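Local coordinates for ABM domain-containing protein (Deinococcus radiodurans, PDB 3E8O) that is of unknown specific function but is a putative antibiotic biosynthesis monooxygenase with a ferredoxin-like fold, at residues A33-Q38 and K97-T102; R48-C53 and H81-L86; L57-L62 and H67-E72. One frame throughout, in Å; residues are numbered along the deposited sequence. Where two conformers were deposited one is given.

Interaction 1 of 3, residues A33-Q38 and K97-T102; sequences AAHLRQ and KHLNVT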
ATOM      1  N   ALA A  33     -17.528   7.235   4.704  1.00 13.00           N
ATOM      2  CA  ALA A  33     -16.593   6.397   3.916  1.00 12.26           C
ATOM      3  C   ALA A  33     -16.732   6.600   2.421  1.00 12.19           C
ATOM      4  O   ALA A  33     -15.744   6.699   1.710  1.00 12.31           O
ATOM      5  CB  ALA A  33     -16.704   4.893   4.313  1.00 14.41           C
ATOM      6  N   ALA A  34     -17.965   6.633   1.925  1.00 13.48           N
ATOM      7  CA  ALA A  34     -18.158   6.833   0.471  1.00 12.00           C
ATOM      8  C   ALA A  34     -17.531   8.162  -0.021  1.00 12.35           C
ATOM      9  O   ALA A  34     -16.888   8.243  -1.070  1.00 12.61           O
ATOM     10  CB  ALA A  34     -19.661   6.699   0.076  1.00 12.70           C
ATOM     11  N   HIS A  35     -17.723   9.207   0.756  1.00 12.55           N
ATOM     12  CA  HIS A  35     -17.145  10.512   0.459  0.50 13.47           C
ATOM     13  C   HIS A  35     -15.612  10.453   0.482  1.00 13.07           C
ATOM     14  O   HIS A  35     -14.926  11.021  -0.365  1.00 15.05           O
ATOM     15  CB  HIS A  35     -17.664  11.597   1.433  0.50 13.53           C
ATOM     16  CG  HIS A  35     -19.150  11.849   1.329  0.50 13.27           C
ATOM     17  ND1 HIS A  35     -19.958  12.024   2.432  0.50 17.84           N
ATOM     18  CD2 HIS A  35     -19.973  11.881   0.254  0.50 15.05           C
ATOM     19  CE1 HIS A  35     -21.212  12.185   2.039  0.50 16.16           C
ATOM     20  NE2 HIS A  35     -21.245  12.115   0.723  0.50 18.40           N
ATOM     21  N   LEU A  36     -15.077   9.695   1.435  1.00 12.80           N
ATOM     22  CA  LEU A  36     -13.617   9.618   1.518  1.00 12.08           C
ATOM     23  C   LEU A  36     -13.022   8.844   0.337  1.00 11.70           C
ATOM     24  O   LEU A  36     -11.981   9.210  -0.215  1.00 12.78           O
ATOM     25  CB  LEU A  36     -13.167   9.015   2.832  1.00 12.34           C
ATOM     26  CG  LEU A  36     -11.645   8.948   3.030  1.00 11.64           C
ATOM     27  CD1 LEU A  36     -10.929  10.288   2.859  1.00 12.70           C
ATOM     28  CD2 LEU A  36     -11.295   8.286   4.385  1.00 12.24           C
ATOM     29  N   ARG A  37     -13.733   7.820  -0.095  1.00 11.40           N
ATOM     30  CA  ARG A  37     -13.238   7.043  -1.233  1.00 10.80           C
ATOM     31  C   ARG A  37     -13.171   7.925  -2.460  1.00 12.08           C
ATOM     32  O   ARG A  37     -12.237   7.890  -3.216  1.00 12.32           O
ATOM     33  CB  ARG A  37     -14.099   5.791  -1.520  1.00 11.62           C
ATOM     34  CG  ARG A  37     -14.069   4.756  -0.426  1.00 12.14           C
ATOM     35  CD  ARG A  37     -14.850   3.502  -0.797  1.00 11.80           C
ATOM     36  NE  ARG A  37     -14.999   2.608   0.326  1.00 11.96           N
ATOM     37  CZ  ARG A  37     -16.019   2.565   1.170  1.00 12.87           C
ATOM     38  NH1 ARG A  37     -17.115   3.269   0.965  1.00 14.84           N
ATOM     39  NH2 ARG A  37     -15.947   1.786   2.216  1.00 13.64           N
ATOM     40  N   GLN A  38     -14.222   8.707  -2.666  1.00 12.45           N
ATOM     41  CA  GLN A  38     -14.276   9.605  -3.807  1.00 12.52           C
ATOM     42  C   GLN A  38     -13.146  10.626  -3.768  1.00 13.44           C
ATOM     43  O   GLN A  38     -12.494  10.914  -4.762  1.00 13.82           O
ATOM     44  CB  GLN A  38     -15.656  10.311  -3.917  1.00 14.31           C
ATOM     45  CG  GLN A  38     -15.693  11.258  -5.112  1.00 21.20           C
ATOM     46  CD  GLN A  38     -16.900  12.134  -5.233  1.00 27.93           C
ATOM     47  OE1 GLN A  38     -17.370  12.733  -4.265  1.00 29.14           O
ATOM     48  NE2 GLN A  38     -17.379  12.261  -6.464  1.00 34.92           N
ATOM     49  N   LYS A  97     -11.143  17.225   7.342  1.00 22.50           N
ATOM     50  CA  LYS A  97     -11.657  17.789   8.602  1.00 24.95           C
ATOM     51  C   LYS A  97     -13.149  17.705   8.591  1.00 24.33           C
ATOM     52  O   LYS A  97     -13.814  17.401   9.588  1.00 24.23           O
ATOM     53  CB  LYS A  97     -11.218  19.262   8.833  1.00 27.63           C
ATOM     54  CG  LYS A  97      -9.794  19.430   9.327  1.00 32.00           C
ATOM     55  CD  LYS A  97      -9.434  20.905   9.766  1.00 35.16           C
ATOM     56  CE  LYS A  97      -9.540  21.921   8.646  1.00 36.69           C
ATOM     57  NZ  LYS A  97      -9.032  23.316   9.011  1.00 35.03           N
ATOM     58  N   HIS A  98     -13.683  17.969   7.426  1.00 24.32           N
ATOM     59  CA  HIS A  98     -15.128  17.996   7.261  1.00 25.23           C
ATOM     60  C   HIS A  98     -15.814  16.651   7.179  1.00 24.61           C
ATOM     61  O   HIS A  98     -17.038  16.535   7.325  1.00 26.25           O
ATOM     62  CB  HIS A  98     -15.498  18.932   6.130  1.00 27.33           C
ATOM     63  CG  HIS A  98     -15.140  20.344   6.461  1.00 32.70           C
ATOM     64  ND1 HIS A  98     -15.900  21.118   7.318  1.00 37.82           N
ATOM     65  CD2 HIS A  98     -14.035  21.070   6.178  1.00 36.81           C
ATOM     66  CE1 HIS A  98     -15.310  22.290   7.476  1.00 39.44           C
ATOM     67  NE2 HIS A  98     -14.174  22.284   6.802  1.00 39.72           N
ATOM     68  N   LEU A  99     -14.998  15.629   6.949  1.00 21.81           N
ATOM     69  CA  LEU A  99     -15.460  14.256   6.941  1.00 19.03           C
ATOM     70  C   LEU A  99     -15.164  13.611   8.310  1.00 19.95           C
ATOM     71  O   LEU A  99     -15.339  12.389   8.519  1.00 20.07           O
ATOM     72  CB  LEU A  99     -14.778  13.453   5.802  1.00 18.57           C
ATOM     73  CG  LEU A  99     -15.058  13.874   4.363  1.00 16.78           C
ATOM     74  CD1 LEU A  99     -14.267  12.968   3.427  1.00 19.63           C
ATOM     75  CD2 LEU A  99     -16.563  13.793   4.078  1.00 21.97           C
ATOM     76  N   ASN A 100     -14.698  14.462   9.219  1.00 19.69           N
ATOM     77  CA  ASN A 100     -14.241  14.063  10.571  1.00 20.40           C
ATOM     78  C   ASN A 100     -13.257  12.918  10.520  1.00 17.87           C
ATOM     79  O   ASN A 100     -13.253  12.005  11.370  1.00 19.01           O
ATOM     80  CB  ASN A 100     -15.377  13.706  11.545  1.00 21.81           C
ATOM     81  CG  ASN A 100     -14.924  13.712  13.041  1.00 27.09           C
ATOM     82  OD1 ASN A 100     -14.101  14.560  13.522  1.00 27.07           O
ATOM     83  ND2 ASN A 100     -15.481  12.768  13.787  1.00 31.01           N
ATOM     84  N   VAL A 101     -12.418  12.980   9.486  1.00 15.68           N
ATOM     85  CA  VAL A 101     -11.288  12.034   9.364  1.00 15.61           C
ATOM     86  C   VAL A 101     -10.126  12.674  10.084  1.00 15.92           C
ATOM     87  O   VAL A 101      -9.578  13.668   9.620  1.00 19.47           O
ATOM     88  CB  VAL A 101     -10.902  11.752   7.907  1.00 17.33           C
ATOM     89  CG1 VAL A 101      -9.579  10.943   7.842  1.00 17.21           C
ATOM     90  CG2 VAL A 101     -12.076  11.075   7.191  1.00 17.79           C
ATOM     91  N   THR A 102      -9.777  12.113  11.232  1.00 14.94           N
ATOM     92  CA  THR A 102      -8.794  12.730  12.120  1.00 17.98           C
ATOM     93  C   THR A 102      -7.577  11.887  12.370  1.00 17.40           C
ATOM     94  O   THR A 102      -6.684  12.315  13.105  1.00 19.09           O
ATOM     95  CB  THR A 102      -9.396  13.026  13.507  1.00 19.92           C
ATOM     96  OG1 THR A 102      -9.790  11.802  14.124  1.00 21.69           O
ATOM     97  CG2 THR A 102     -10.573  13.954  13.367  1.00 24.19           C
TER

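Interaction 2 of 3, residues R48-C53 and H81-L86; sequences RQEDGC and HTHLAL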
ATOM      1  N   ARG A  48      -0.784  11.819  -9.523  1.00 17.69           N
ATOM      2  CA  ARG A  48      -0.034  11.021 -10.479  1.00 17.54           C
ATOM      3  C   ARG A  48       0.520  11.838 -11.612  1.00 19.15           C
ATOM      4  O   ARG A  48       1.400  11.392 -12.295  1.00 19.83           O
ATOM      5  CB  ARG A  48      -0.898   9.940 -11.123  1.00 19.34           C
ATOM      6  CG  ARG A  48      -1.120   8.796 -10.258  1.00 23.27           C
ATOM      7  CD  ARG A  48      -2.194   7.913 -10.859  1.00 23.78           C
ATOM      8  NE  ARG A  48      -2.556   6.966  -9.831  1.00 24.91           N
ATOM      9  CZ  ARG A  48      -3.765   6.473  -9.618  1.00 24.49           C
ATOM     10  NH1 ARG A  48      -4.835   6.912 -10.334  1.00 27.20           N
ATOM     11  NH2 ARG A  48      -3.891   5.581  -8.629  1.00 17.54           N
ATOM     12  N   GLN A  49      -0.071  12.996 -11.846  1.00 17.49           N
ATOM     13  CA  GLN A  49       0.366  13.867 -12.932  1.00 18.02           C
ATOM     14  C   GLN A  49       1.562  14.761 -12.591  1.00 16.60           C
ATOM     15  O   GLN A  49       2.110  15.441 -13.437  1.00 18.20           O
ATOM     16  CB  GLN A  49      -0.786  14.789 -13.348  1.00 16.96           C
ATOM     17  CG  GLN A  49      -2.014  14.035 -13.799  1.00 19.03           C
ATOM     18  CD  GLN A  49      -3.118  14.945 -14.156  1.00 25.42           C
ATOM     19  OE1 GLN A  49      -2.954  15.759 -15.052  1.00 27.70           O
ATOM     20  NE2 GLN A  49      -4.266  14.830 -13.478  1.00 28.56           N
ATOM     21  N   GLU A  50       1.944  14.746 -11.338  1.00 14.89           N
ATOM     22  CA  GLU A  50       2.967  15.641 -10.835  1.00 14.06           C
ATOM     23  C   GLU A  50       4.389  15.227 -11.087  1.00 13.33           C
ATOM     24  O   GLU A  50       4.735  14.043 -11.149  1.00 13.45           O
ATOM     25  CB  GLU A  50       2.754  15.905  -9.329  1.00 13.01           C
ATOM     26  CG  GLU A  50       1.453  16.624  -9.026  1.00 14.83           C
ATOM     27  CD  GLU A  50       1.096  16.685  -7.548  1.00 14.99           C
ATOM     28  OE1 GLU A  50       2.005  16.550  -6.690  1.00 14.86           O
ATOM     29  OE2 GLU A  50      -0.130  16.866  -7.247  1.00 18.93           O
ATOM     30  N   ASP A  51       5.226  16.245 -11.211  1.00 13.20           N
ATOM     31  CA  ASP A  51       6.645  16.031 -11.351  1.00 12.40           C
ATOM     32  C   ASP A  51       7.153  15.109 -10.227  1.00 11.28           C
ATOM     33  O   ASP A  51       6.883  15.329  -9.039  1.00 12.24           O
ATOM     34  CB  ASP A  51       7.414  17.381 -11.267  1.00 13.72           C
ATOM     35  CG  ASP A  51       7.128  18.322 -12.434  1.00 21.44           C
ATOM     36  OD1 ASP A  51       6.648  17.837 -13.512  1.00 21.74           O
ATOM     37  OD2 ASP A  51       7.419  19.550 -12.271  1.00 22.46           O
ATOM     38  N   GLY A  52       7.900  14.108 -10.633  1.00 10.00           N
ATOM     39  CA  GLY A  52       8.535  13.214  -9.691  1.00  9.74           C
ATOM     40  C   GLY A  52       7.671  12.144  -9.088  1.00 10.42           C
ATOM     41  O   GLY A  52       8.177  11.352  -8.320  1.00 11.00           O
ATOM     42  N   CYS A  53       6.364  12.123  -9.406  1.00 10.74           N
ATOM     43  CA  CYS A  53       5.464  11.113  -8.857  1.00 11.19           C
ATOM     44  C   CYS A  53       5.580   9.846  -9.666  1.00 11.41           C
ATOM     45  O   CYS A  53       5.139   9.792 -10.830  1.00 13.84           O
ATOM     46  CB  CYS A  53       4.015  11.589  -8.793  1.00 12.41           C
ATOM     47  SG  CYS A  53       2.999  10.381  -7.976  1.00 14.45           S
ATOM     48  N   HIS A  81       8.436  17.026  -1.263  1.00 12.85           N
ATOM     49  CA  HIS A  81       8.235  18.266  -0.524  1.00 13.96           C
ATOM     50  C   HIS A  81       7.448  19.282  -1.339  1.00 14.29           C
ATOM     51  O   HIS A  81       6.539  19.960  -0.840  1.00 14.72           O
ATOM     52  CB  HIS A  81       9.547  18.827   0.005  1.00 14.40           C
ATOM     53  CG  HIS A  81       9.977  18.127   1.249  1.00 21.21           C
ATOM     54  ND1 HIS A  81      11.245  17.634   1.449  1.00 28.14           N
ATOM     55  CD2 HIS A  81       9.245  17.744   2.328  1.00 26.12           C
ATOM     56  CE1 HIS A  81      11.304  17.058   2.642  1.00 25.88           C
ATOM     57  NE2 HIS A  81      10.100  17.088   3.186  1.00 29.82           N
ATOM     58  N   THR A  82       7.732  19.300  -2.628  1.00 14.19           N
ATOM     59  CA  THR A  82       7.007  20.188  -3.538  1.00 12.81           C
ATOM     60  C   THR A  82       5.517  19.819  -3.582  1.00 13.86           C
ATOM     61  O   THR A  82       4.605  20.665  -3.479  1.00 14.53           O
ATOM     62  CB  THR A  82       7.654  20.169  -4.946  1.00 13.49           C
ATOM     63  OG1 THR A  82       8.934  20.791  -4.830  1.00 16.20           O
ATOM     64  CG2 THR A  82       6.815  20.952  -5.988  1.00 16.73           C
ATOM     65  N   HIS A  83       5.266  18.530  -3.660  1.00 13.09           N
ATOM     66  CA  HIS A  83       3.921  18.009  -3.623  1.00 13.32           C
ATOM     67  C   HIS A  83       3.186  18.422  -2.333  1.00 13.20           C
ATOM     68  O   HIS A  83       2.049  18.842  -2.353  1.00 15.46           O
ATOM     69  CB  HIS A  83       3.926  16.466  -3.723  1.00 12.77           C
ATOM     70  CG  HIS A  83       2.619  15.836  -3.398  1.00 13.23           C
ATOM     71  ND1 HIS A  83       1.522  15.886  -4.225  1.00 15.26           N
ATOM     72  CD2 HIS A  83       2.246  15.111  -2.316  1.00 15.31           C
ATOM     73  CE1 HIS A  83       0.528  15.212  -3.658  1.00 16.34           C
ATOM     74  NE2 HIS A  83       0.944  14.739  -2.496  1.00 16.87           N
ATOM     75  N   LEU A  84       3.875  18.241  -1.216  1.00 14.32           N
ATOM     76  CA  LEU A  84       3.297  18.489   0.099  1.00 14.39           C
ATOM     77  C   LEU A  84       2.886  19.948   0.316  1.00 16.27           C
ATOM     78  O   LEU A  84       1.987  20.247   1.082  1.00 17.80           O
ATOM     79  CB  LEU A  84       4.253  18.030   1.182  1.00 14.53           C
ATOM     80  CG  LEU A  84       4.286  16.487   1.263  1.00 14.29           C
ATOM     81  CD1 LEU A  84       5.514  16.047   2.031  1.00 15.27           C
ATOM     82  CD2 LEU A  84       2.980  15.940   1.905  1.00 18.20           C
ATOM     83  N   ALA A  85       3.535  20.821  -0.414  1.00 16.74           N
ATOM     84  CA  ALA A  85       3.323  22.278  -0.275  1.00 17.66           C
ATOM     85  C   ALA A  85       2.247  22.800  -1.214  1.00 17.29           C
ATOM     86  O   ALA A  85       1.895  23.980  -1.164  1.00 19.43           O
ATOM     87  CB  ALA A  85       4.604  23.020  -0.552  1.00 18.53           C
ATOM     88  N   LEU A  86       1.719  21.927  -2.055  1.00 17.08           N
ATOM     89  CA  LEU A  86       0.705  22.359  -3.043  1.00 16.47           C
ATOM     90  C   LEU A  86      -0.619  22.800  -2.422  1.00 16.31           C
ATOM     91  O   LEU A  86      -1.068  22.222  -1.437  1.00 17.60           O
ATOM     92  CB  LEU A  86       0.375  21.285  -4.058  1.00 16.90           C
ATOM     93  CG  LEU A  86       1.448  20.832  -5.029  1.00 14.58           C
ATOM     94  CD1 LEU A  86       0.928  19.615  -5.809  1.00 16.48           C
ATOM     95  CD2 LEU A  86       1.862  21.969  -5.998  1.00 16.45           C
TER

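Interaction 3 of 3, residues L57-L62 and H67-E72; sequences LVSEDL and HFLITE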
ATOM      1  N   LEU A  57      -1.063   5.321  -5.126  1.00  9.09           N
ATOM      2  CA  LEU A  57      -2.186   4.406  -5.010  1.00  9.48           C
ATOM      3  C   LEU A  57      -2.958   4.651  -3.715  1.00  8.63           C
ATOM      4  O   LEU A  57      -2.394   4.882  -2.646  1.00 10.36           O
ATOM      5  CB  LEU A  57      -1.698   2.950  -4.965  1.00 10.81           C
ATOM      6  CG  LEU A  57      -0.914   2.427  -6.138  1.00 12.63           C
ATOM      7  CD1 LEU A  57      -0.339   1.028  -5.824  1.00 11.22           C
ATOM      8  CD2 LEU A  57      -1.752   2.419  -7.386  1.00 14.92           C
ATOM      9  N   VAL A  58      -4.275   4.605  -3.855  1.00  8.44           N
ATOM     10  CA  VAL A  58      -5.169   4.712  -2.733  1.00  9.46           C
ATOM     11  C   VAL A  58      -5.974   3.418  -2.677  1.00  9.38           C
ATOM     12  O   VAL A  58      -6.479   2.942  -3.702  1.00  9.31           O
ATOM     13  CB  VAL A  58      -6.063   5.945  -2.803  1.00  9.45           C
ATOM     14  CG1 VAL A  58      -5.227   7.228  -2.645  1.00  9.68           C
ATOM     15  CG2 VAL A  58      -6.965   6.056  -4.125  1.00 10.89           C
ATOM     16  N   SER A  59      -6.018   2.793  -1.506  1.00  8.82           N
ATOM     17  CA  SER A  59      -6.600   1.438  -1.380  1.00  7.99           C
ATOM     18  C   SER A  59      -7.317   1.272  -0.061  1.00  7.81           C
ATOM     19  O   SER A  59      -7.116   2.030   0.875  1.00  9.45           O
ATOM     20  CB  SER A  59      -5.499   0.373  -1.594  1.00  7.91           C
ATOM     21  OG  SER A  59      -4.480   0.440  -0.590  1.00  8.94           O
ATOM     22  N   GLU A  60      -8.130   0.240  -0.002  1.00  9.08           N
ATOM     23  CA  GLU A  60      -8.923  -0.069   1.189  1.00  9.22           C
ATOM     24  C   GLU A  60      -8.541  -1.431   1.742  1.00  7.93           C
ATOM     25  O   GLU A  60      -8.436  -2.414   1.018  1.00  9.38           O
ATOM     26  CB  GLU A  60     -10.429  -0.035   0.871  1.00  9.86           C
ATOM     27  CG  GLU A  60     -11.301  -0.107   2.100  1.00 10.17           C
ATOM     28  CD  GLU A  60     -12.765   0.230   1.850  1.00 11.81           C
ATOM     29  OE1 GLU A  60     -13.103   0.541   0.697  1.00 12.06           O
ATOM     30  OE2 GLU A  60     -13.566   0.226   2.848  1.00 12.71           O
ATOM     31  N   ASP A  61      -8.285  -1.435   3.037  1.00  9.06           N
ATOM     32  CA  ASP A  61      -7.826  -2.600   3.784  1.00  9.80           C
ATOM     33  C   ASP A  61      -8.868  -3.704   3.710  1.00 11.52           C
ATOM     34  O   ASP A  61     -10.004  -3.492   4.169  1.00 13.45           O
ATOM     35  CB  ASP A  61      -7.551  -2.168   5.254  1.00 11.43           C
ATOM     36  CG  ASP A  61      -6.849  -3.238   6.069  1.00 13.23           C
ATOM     37  OD1 ASP A  61      -6.952  -4.411   5.711  1.00 16.10           O
ATOM     38  OD2 ASP A  61      -6.243  -2.866   7.085  1.00 16.81           O
ATOM     39  N   LEU A  62      -8.519  -4.851   3.131  1.00  9.82           N
ATOM     40  CA  LEU A  62      -9.460  -5.968   3.017  1.00 11.66           C
ATOM     41  C   LEU A  62      -9.869  -6.483   4.421  1.00 13.81           C
ATOM     42  O   LEU A  62     -10.912  -7.090   4.546  1.00 17.55           O
ATOM     43  CB  LEU A  62      -8.843  -7.144   2.205  1.00 11.25           C
ATOM     44  CG  LEU A  62      -8.622  -6.900   0.738  1.00 11.73           C
ATOM     45  CD1 LEU A  62      -7.915  -8.120   0.172  1.00 13.47           C
ATOM     46  CD2 LEU A  62      -9.952  -6.675   0.041  1.00 15.42           C
ATOM     47  N   HIS A  67     -11.021   1.558   6.354  1.00 12.25           N
ATOM     48  CA  HIS A  67      -9.592   1.888   6.665  1.00 11.17           C
ATOM     49  C   HIS A  67      -8.840   1.846   5.349  1.00  9.71           C
ATOM     50  O   HIS A  67      -8.928   0.877   4.602  1.00 10.50           O
ATOM     51  CB  HIS A  67      -9.032   0.926   7.696  1.00 11.83           C
ATOM     52  CG  HIS A  67      -9.691   1.054   9.032  1.00 14.86           C
ATOM     53  ND1 HIS A  67      -9.022   1.519  10.134  1.00 17.44           N
ATOM     54  CD2 HIS A  67     -10.970   0.839   9.421  1.00 17.86           C
ATOM     55  CE1 HIS A  67      -9.850   1.541  11.167  1.00 19.22           C
ATOM     56  NE2 HIS A  67     -11.038   1.113  10.764  1.00 19.54           N
ATOM     57  N   PHE A  68      -8.100   2.921   5.104  1.00  8.97           N
ATOM     58  CA  PHE A  68      -7.470   3.174   3.808  1.00  9.51           C
ATOM     59  C   PHE A  68      -5.981   3.377   3.947  1.00  9.39           C
ATOM     60  O   PHE A  68      -5.446   3.715   5.007  1.00 10.39           O
ATOM     61  CB  PHE A  68      -8.115   4.417   3.159  1.00  9.67           C
ATOM     62  CG  PHE A  68      -9.618   4.298   2.989  1.00  9.82           C
ATOM     63  CD1 PHE A  68     -10.160   3.593   1.944  1.00 10.31           C
ATOM     64  CD2 PHE A  68     -10.492   4.824   3.941  1.00 12.44           C
ATOM     65  CE1 PHE A  68     -11.501   3.420   1.819  1.00 11.08           C
ATOM     66  CE2 PHE A  68     -11.842   4.644   3.814  1.00 12.31           C
ATOM     67  CZ  PHE A  68     -12.345   3.942   2.754  1.00 11.95           C
ATOM     68  N   LEU A  69      -5.336   3.127   2.813  1.00  8.64           N
ATOM     69  CA  LEU A  69      -3.899   3.248   2.656  0.50 10.17           C
ATOM     70  C   LEU A  69      -3.587   4.167   1.475  1.00  9.10           C
ATOM     71  O   LEU A  69      -4.257   4.113   0.439  1.00 10.33           O
ATOM     72  CB  LEU A  69      -3.281   1.845   2.418  0.50 10.23           C
ATOM     73  CG  LEU A  69      -1.768   1.616   2.297  0.50 11.52           C
ATOM     74  CD1 LEU A  69      -1.017   1.967   3.589  0.50 12.08           C
ATOM     75  CD2 LEU A  69      -1.467   0.141   1.898  0.50 13.69           C
ATOM     76  N   ILE A  70      -2.549   4.967   1.644  1.00  9.25           N
ATOM     77  CA  ILE A  70      -2.016   5.831   0.617  1.00  9.76           C
ATOM     78  C   ILE A  70      -0.559   5.403   0.430  1.00  9.57           C
ATOM     79  O   ILE A  70       0.271   5.524   1.346  1.00 10.94           O
ATOM     80  CB  ILE A  70      -2.091   7.333   0.935  1.00  9.46           C
ATOM     81  CG1 ILE A  70      -3.487   7.797   1.372  1.00 10.57           C
ATOM     82  CG2 ILE A  70      -1.607   8.129  -0.252  1.00 10.70           C
ATOM     83  CD1 ILE A  70      -3.579   9.248   1.768  1.00 11.96           C
ATOM     84  N   THR A  71      -0.244   4.908  -0.761  1.00  9.44           N
ATOM     85  CA  THR A  71       1.071   4.382  -1.125  1.00  8.81           C
ATOM     86  C   THR A  71       1.673   5.265  -2.198  1.00  8.50           C
ATOM     87  O   THR A  71       1.078   5.460  -3.247  1.00 10.15           O
ATOM     88  CB  THR A  71       0.934   2.949  -1.619  1.00 10.75           C
ATOM     89  OG1 THR A  71       0.285   2.174  -0.613  1.00 12.28           O
ATOM     90  CG2 THR A  71       2.278   2.321  -2.021  1.00 12.97           C
ATOM     91  N   GLU A  72       2.848   5.826  -1.909  1.00  8.88           N
ATOM     92  CA  GLU A  72       3.457   6.748  -2.872  1.00  8.98           C
ATOM     93  C   GLU A  72       4.929   6.462  -3.061  1.00  8.49           C
ATOM     94  O   GLU A  72       5.618   6.159  -2.115  1.00  9.60           O
ATOM     95  CB  GLU A  72       3.341   8.232  -2.397  1.00  9.32           C
ATOM     96  CG  GLU A  72       2.036   8.608  -1.744  1.00 10.34           C
ATOM     97  CD  GLU A  72       1.964   9.980  -1.133  1.00  9.93           C
ATOM     98  OE1 GLU A  72       2.644  10.905  -1.641  1.00 11.03           O
ATOM     99  OE2 GLU A  72       1.169  10.155  -0.161  1.00 11.93           O
TER
HETATM  100  O   HOH W   1      -2.419   2.212  -1.241  1.00 10.45           O

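Interaction 1 of 3, residues A33-Q38 and K97-T102
Leu99 lays its two terminal methyls against the first turn of helix 33-47, between His35 and Leu36, and makes the largest contribution to a wholly apolar contact. Its branch ends are divided between the two neighbours. Leu99 CD1 rests over the backbone at Leu36, 3.9 Å from Leu36 CA, and also meets Leu36 CB at 4.1 Å, whereas Leu99 CD2 turns to His35 and comes within 3.6 Å of His35 CB. This is the close fit of the contact. No hydrogen bond crosses between the segments; the contact is made by van der Waals packing.

The buried side belongs to Leu36 and Val101. Leu36 carries its CG anti to the backbone N (chi1 -178°), which sends the branched end toward Val101, and Leu36 CD2 meets Val101 CG2 at 4.0 Å, the two side chains crossing at about a right angle. Both residues also touch Leu26, Ala28 and Leu96, which makes them part of one apolar cluster beside strand 20-27, and Leu36 reaches Phe68 of the sheet as well.

On the solvent side only the ring of His35 is loosely held. His35 is exposed and gives little beyond its CB: its imidazole leads away from the other segment, with Leu99 CD2 approaching His35 ND1 obliquely at 4.2 Å. Leu99 itself is partly exposed, bridging solvent side and core.

What brings Leu99 and Val101 into place is the end of helix 87-98. Asn100, with a positive phi of 50°, is the C-prime residue, its N bonded to Lys97 O at 3.1 Å, while Val101 N returns to Leu96 O. The worked example is thus a Schellman motif whose apolar flanking residues dock on a neighbouring helix, here joining the two long helices of a ferredoxin-like alpha/beta fold.

Interaction 2 of 3, residues R48-C53 and H81-L86
The imidazole of His83 and the carboxylate of Glu50 meet at the ring's edge, their planes 39° apart, in a His-carboxylate hydrogen bond that joins the 48-53 loop to helix 77-84 of this ferredoxin-like domain. His83 ND1 donates to Glu50 OE1 over 2.6 Å, a short bond that is bent somewhat at the proton (151°). The carboxylate oxygen is used on its syn side, and the acceptor sits slightly off the ring plane. Glu50 OE2, farther away at 3.6 Å from His83 ND1, lies in the ring plane. The imidazole also meets the ring of Trp74 and touches Thr47. Its other nitrogen, NE2, is hydrogen-bonded to an unidentified bound molecule, so that the two ring nitrogens serve the loop and a bound molecule; this is consistent with a pocket, though the molecule probably came from the crystallisation liquor.

Reach comes from both partners. Glu50 is extended beyond CG and stretches across to the helix, while His83 holds its CG anti to its backbone N (chi1 167°), and the two side chains cross at about a right angle. Glu50 also opens a type II beta turn to Cys53, closed by Cys53 N to Glu50 O at 3.1 Å, with Gly52 supplying the positive phi such a turn favours.

Leu86, the N-cap residue before helix 87-98, comes at the carboxylate from the opposite direction. Its CD1 methyl lies close to both oxygens, 3.3 Å from Glu50 OE2 and 3.4 Å from Glu50 OE1.

Interaction 3 of 3, residues L57-L62 and H67-E72
Leu57 and Thr71 exchange two nearly straight backbone hydrogen bonds, each 2.9 Å from N to O, in an antiparallel beta hairpin. Ser59 and Leu69 form the next hydrogen-bonded pair, and Asp61 N to His67 O closes the series, nearly along the C=O axis. The intervening pairs, Val58 with Ile70 and Glu60 with Phe68, add CA-H...O contacts.

On the face carrying Ser59 and Thr71, a water lies 2.8 Å from both Ser59 OG and Thr71 OG1 and donates weakly to Leu57 O. Ser59 OG also bonds Ser59 of the second subunit, where Ser59, Glu60 and Asp61 carry the sheet across the dimer interface. Asp61 turns its carboxylate to Ser63 N in the connecting loop.

The other face packs under helix 33-47, with Val58 and Phe68 both touching Leu40. Glu60, its chain extended with CG anti to the backbone N (chi1 -170°), runs alongside Phe68 in the same direction. The carboxylate, held by Gly66 N and a salt bridge to Arg37, is turned 45° from the ring. Phe68 CE1 touches the length of this side chain, lying 3.7 Å from Glu60 CB and 3.4 Å from Glu60 CD.

In the fold
Interaction 3 is the buried framework, built from regular backbone hydrogen bonds, while interactions 1 and 2 are partly buried side-chain contacts nearer the periphery, about 22 Å apart between centres. Interaction 1 is purely apolar and interaction 2 turns on a single polar bond. Helix 33-47 takes part in interaction 1, and the loop that follows it in interaction 2, before the chain enters the hairpin of interaction 3. Interactions 1 and 3 touch directly, sharing a salt bridge and apolar packing between helix 33-47 and the hairpin. Interaction 2 meets the hairpin more lightly, through Arg48 against Leu57 and His83 beside Glu72. Interaction 3 alone continues its sheet into the second subunit.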